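Local coordinates for GTPase-activating protein skywalker (Drosophila melanogaster, PDB 6R82), which acts as a GTPase-activating protein for Rab35, regulating synaptic vesicle protein recycling and turnover through endosomal trafficking, and is represented by its TLDc domain, at residues G96-F101 and I136-G141. Numbering follows the deposited sequence.
Sequences GETFLF and ITIGGG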
ATOM      1  N   GLY A  96      -0.452 -11.511   6.861  1.00 45.82           N
ATOM      2  CA  GLY A  96      -1.193 -10.756   7.851  1.00 46.56           C
ATOM      3  C   GLY A  96      -0.452  -9.597   8.490  1.00 44.65           C
ATOM      4  O   GLY A  96      -1.051  -8.906   9.321  1.00 48.96           O
ATOM      5  N   GLU A  97       0.822  -9.365   8.143  1.00 41.39           N
ATOM      6  CA  GLU A  97       1.510  -8.144   8.568  1.00 40.50           C
ATOM      7  C   GLU A  97       1.100  -6.935   7.741  1.00 40.92           C
ATOM      8  O   GLU A  97       1.338  -5.796   8.164  1.00 39.09           O
ATOM      9  CB  GLU A  97       3.036  -8.336   8.500  1.00 45.30           C
ATOM     10  CG  GLU A  97       3.608  -9.237   9.612  1.00 45.71           C
ATOM     11  CD  GLU A  97       5.145  -9.123   9.759  1.00 52.69           C
ATOM     12  OE1 GLU A  97       5.871  -9.477   8.799  1.00 46.37           O
ATOM     13  OE2 GLU A  97       5.627  -8.685  10.836  1.00 49.28           O
ATOM     14  N   THR A  98       0.492  -7.156   6.572  1.00 39.95           N
ATOM     15  CA  THR A  98      -0.032  -6.065   5.757  1.00 40.54           C
ATOM     16  C   THR A  98      -1.090  -5.291   6.542  1.00 42.55           C
ATOM     17  O   THR A  98      -1.905  -5.884   7.247  1.00 42.71           O
ATOM     18  CB  THR A  98      -0.650  -6.638   4.468  1.00 41.14           C
ATOM     19  OG1 THR A  98       0.352  -7.332   3.706  1.00 42.56           O
ATOM     20  CG2 THR A  98      -1.300  -5.549   3.631  1.00 40.10           C
ATOM     21  N   PHE A  99      -1.078  -3.960   6.434  1.00 41.80           N
ATOM     22  CA  PHE A  99      -2.110  -3.174   7.099  1.00 40.66           C
ATOM     23  C   PHE A  99      -2.354  -1.903   6.314  1.00 41.52           C
ATOM     24  O   PHE A  99      -1.480  -1.436   5.578  1.00 42.68           O
ATOM     25  CB  PHE A  99      -1.760  -2.838   8.569  1.00 44.56           C
ATOM     26  CG  PHE A  99      -0.558  -1.911   8.754  1.00 40.99           C
ATOM     27  CD1 PHE A  99      -0.696  -0.526   8.683  1.00 43.28           C
ATOM     28  CD2 PHE A  99       0.694  -2.434   9.052  1.00 40.36           C
ATOM     29  CE1 PHE A  99       0.396   0.321   8.881  1.00 44.54           C
ATOM     30  CE2 PHE A  99       1.795  -1.597   9.259  1.00 37.69           C
ATOM     31  CZ  PHE A  99       1.650  -0.219   9.158  1.00 42.60           C
ATOM     32  N   LEU A 100      -3.556  -1.352   6.476  1.00 44.57           N
ATOM     33  CA  LEU A 100      -3.924  -0.058   5.917  1.00 44.22           C
ATOM     34  C   LEU A 100      -3.751   1.044   6.954  1.00 44.84           C
ATOM     35  O   LEU A 100      -3.819   0.815   8.161  1.00 48.93           O
ATOM     36  CB  LEU A 100      -5.377  -0.043   5.445  1.00 52.92           C
ATOM     37  CG  LEU A 100      -5.920  -1.156   4.569  1.00 54.10           C
ATOM     38  CD1 LEU A 100      -7.436  -1.149   4.681  1.00 53.92           C
ATOM     39  CD2 LEU A 100      -5.464  -0.914   3.138  1.00 47.59           C
ATOM     40  N   PHE A 101      -3.568   2.259   6.460  1.00 47.43           N
ATOM     41  CA  PHE A 101      -3.536   3.427   7.323  1.00 50.76           C
ATOM     42  C   PHE A 101      -4.154   4.597   6.574  1.00 54.21           C
ATOM     43  O   PHE A 101      -4.246   4.592   5.342  1.00 48.74           O
ATOM     44  CB  PHE A 101      -2.104   3.773   7.765  1.00 47.88           C
ATOM     45  CG  PHE A 101      -1.218   4.232   6.644  1.00 46.57           C
ATOM     46  CD1 PHE A 101      -1.178   5.562   6.265  1.00 48.65           C
ATOM     47  CD2 PHE A 101      -0.430   3.323   5.956  1.00 49.03           C
ATOM     48  CE1 PHE A 101      -0.367   5.986   5.221  1.00 51.31           C
ATOM     49  CE2 PHE A 101       0.389   3.735   4.917  1.00 45.62           C
ATOM     50  CZ  PHE A 101       0.421   5.073   4.547  1.00 52.35           C
ATOM     51  N   ILE A 136      -4.064  -2.293  -9.456  1.00 45.51           N
ATOM     52  CA  ILE A 136      -3.411  -2.712  -8.231  1.00 43.36           C
ATOM     53  C   ILE A 136      -4.407  -2.477  -7.104  1.00 46.65           C
ATOM     54  O   ILE A 136      -5.081  -1.442  -7.079  1.00 43.60           O
ATOM     55  CB  ILE A 136      -2.090  -1.942  -8.021  1.00 44.75           C
ATOM     56  CG1 ILE A 136      -1.192  -2.655  -7.029  1.00 50.51           C
ATOM     57  CG2 ILE A 136      -2.323  -0.489  -7.609  1.00 47.79           C
ATOM     58  CD1 ILE A 136       0.255  -2.650  -7.465  1.00 51.71           C
ATOM     59  N   THR A 137      -4.558  -3.457  -6.213  1.00 46.51           N
ATOM     60  CA  THR A 137      -5.548  -3.339  -5.150  1.00 49.55           C
ATOM     61  C   THR A 137      -4.985  -3.909  -3.854  1.00 46.45           C
ATOM     62  O   THR A 137      -4.116  -4.786  -3.867  1.00 45.94           O
ATOM     63  CB  THR A 137      -6.878  -4.041  -5.522  1.00 50.70           C
ATOM     64  OG1 THR A 137      -7.870  -3.803  -4.511  1.00 50.81           O
ATOM     65  CG2 THR A 137      -6.687  -5.525  -5.662  1.00 48.81           C
ATOM     66  N   ILE A 138      -5.486  -3.392  -2.729  1.00 49.99           N
ATOM     67  CA  ILE A 138      -5.071  -3.825  -1.396  1.00 43.95           C
ATOM     68  C   ILE A 138      -6.305  -3.912  -0.509  1.00 46.02           C
ATOM     69  O   ILE A 138      -7.070  -2.948  -0.415  1.00 49.74           O
ATOM     70  CB  ILE A 138      -4.046  -2.858  -0.768  1.00 44.69           C
ATOM     71  CG1 ILE A 138      -2.809  -2.712  -1.661  1.00 44.90           C
ATOM     72  CG2 ILE A 138      -3.681  -3.307   0.653  1.00 45.60           C
ATOM     73  CD1 ILE A 138      -1.958  -1.530  -1.304  1.00 48.81           C
ATOM     74  N   GLY A 139      -6.483  -5.047   0.159  1.00 42.00           N
ATOM     75  CA  GLY A 139      -7.612  -5.230   1.050  1.00 52.74           C
ATOM     76  C   GLY A 139      -8.881  -5.634   0.327  1.00 52.08           C
ATOM     77  O   GLY A 139      -9.576  -4.793  -0.256  1.00 54.63           O
ATOM     78  N   GLY A 140      -9.194  -6.928   0.350  1.00 53.23           N
ATOM     79  CA  GLY A 140     -10.312  -7.462  -0.392  1.00 56.96           C
ATOM     80  C   GLY A 140     -11.321  -8.167   0.501  1.00 59.46           C
ATOM     81  O   GLY A 140     -11.165  -8.247   1.722  1.00 57.20           O
ATOM     82  N   GLY A 141     -12.359  -8.692  -0.149  1.00 60.02           N
ATOM     83  CA  GLY A 141     -13.438  -9.363   0.545  1.00 62.48           C
ATOM     84  C   GLY A 141     -14.652  -8.465   0.674  1.00 65.70           C
ATOM     85  O   GLY A 141     -14.732  -7.654   1.602  1.00 64.49           O
TER
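I138 reaches across the interior of the TLDc domain to L100 and T98 with a single methyl group. Its CB stands back, 4.6 Å from L100 CD2, and there the chain branches. A chi1 of -58° puts CG1 beside the backbone N and leaves CG2 anti to that N, where CG2 meets L100 CD2 at 3.9 Å and, more loosely, T98 CG2 at 4.4 Å. CG1 carries CD1 off to 5.7 Å from L100 CD2. Beta-branching thus suits isoleucine in this buried strand: one branch makes the apolar contact while the other runs away from L100. The side chains of L100 and I138 run past one another, heading opposite ways; L100 meets I138 with CD2, and its side chain also packs against A145 and F163. Threonine serves T98 because it is two-faced, offering a methyl group to I138 while OG1 hydrogen-bonds S74 and the backbone O of T95, so its polar end is satisfied despite burial. Just beyond I138, G139 adopts a phi of 82° and psi of 100°, where a CB would press on the preceding carbonyl O. Strands 99-104 and 135-138 are not paired with each other. The former lies between strands 68-73 and 108-110, the latter between 129-131 and 146-149, with helix 44-51 against I136, so the contact joins separate parts of the antiparallel framework, consistent with the beta-sandwich core of TLDc domains.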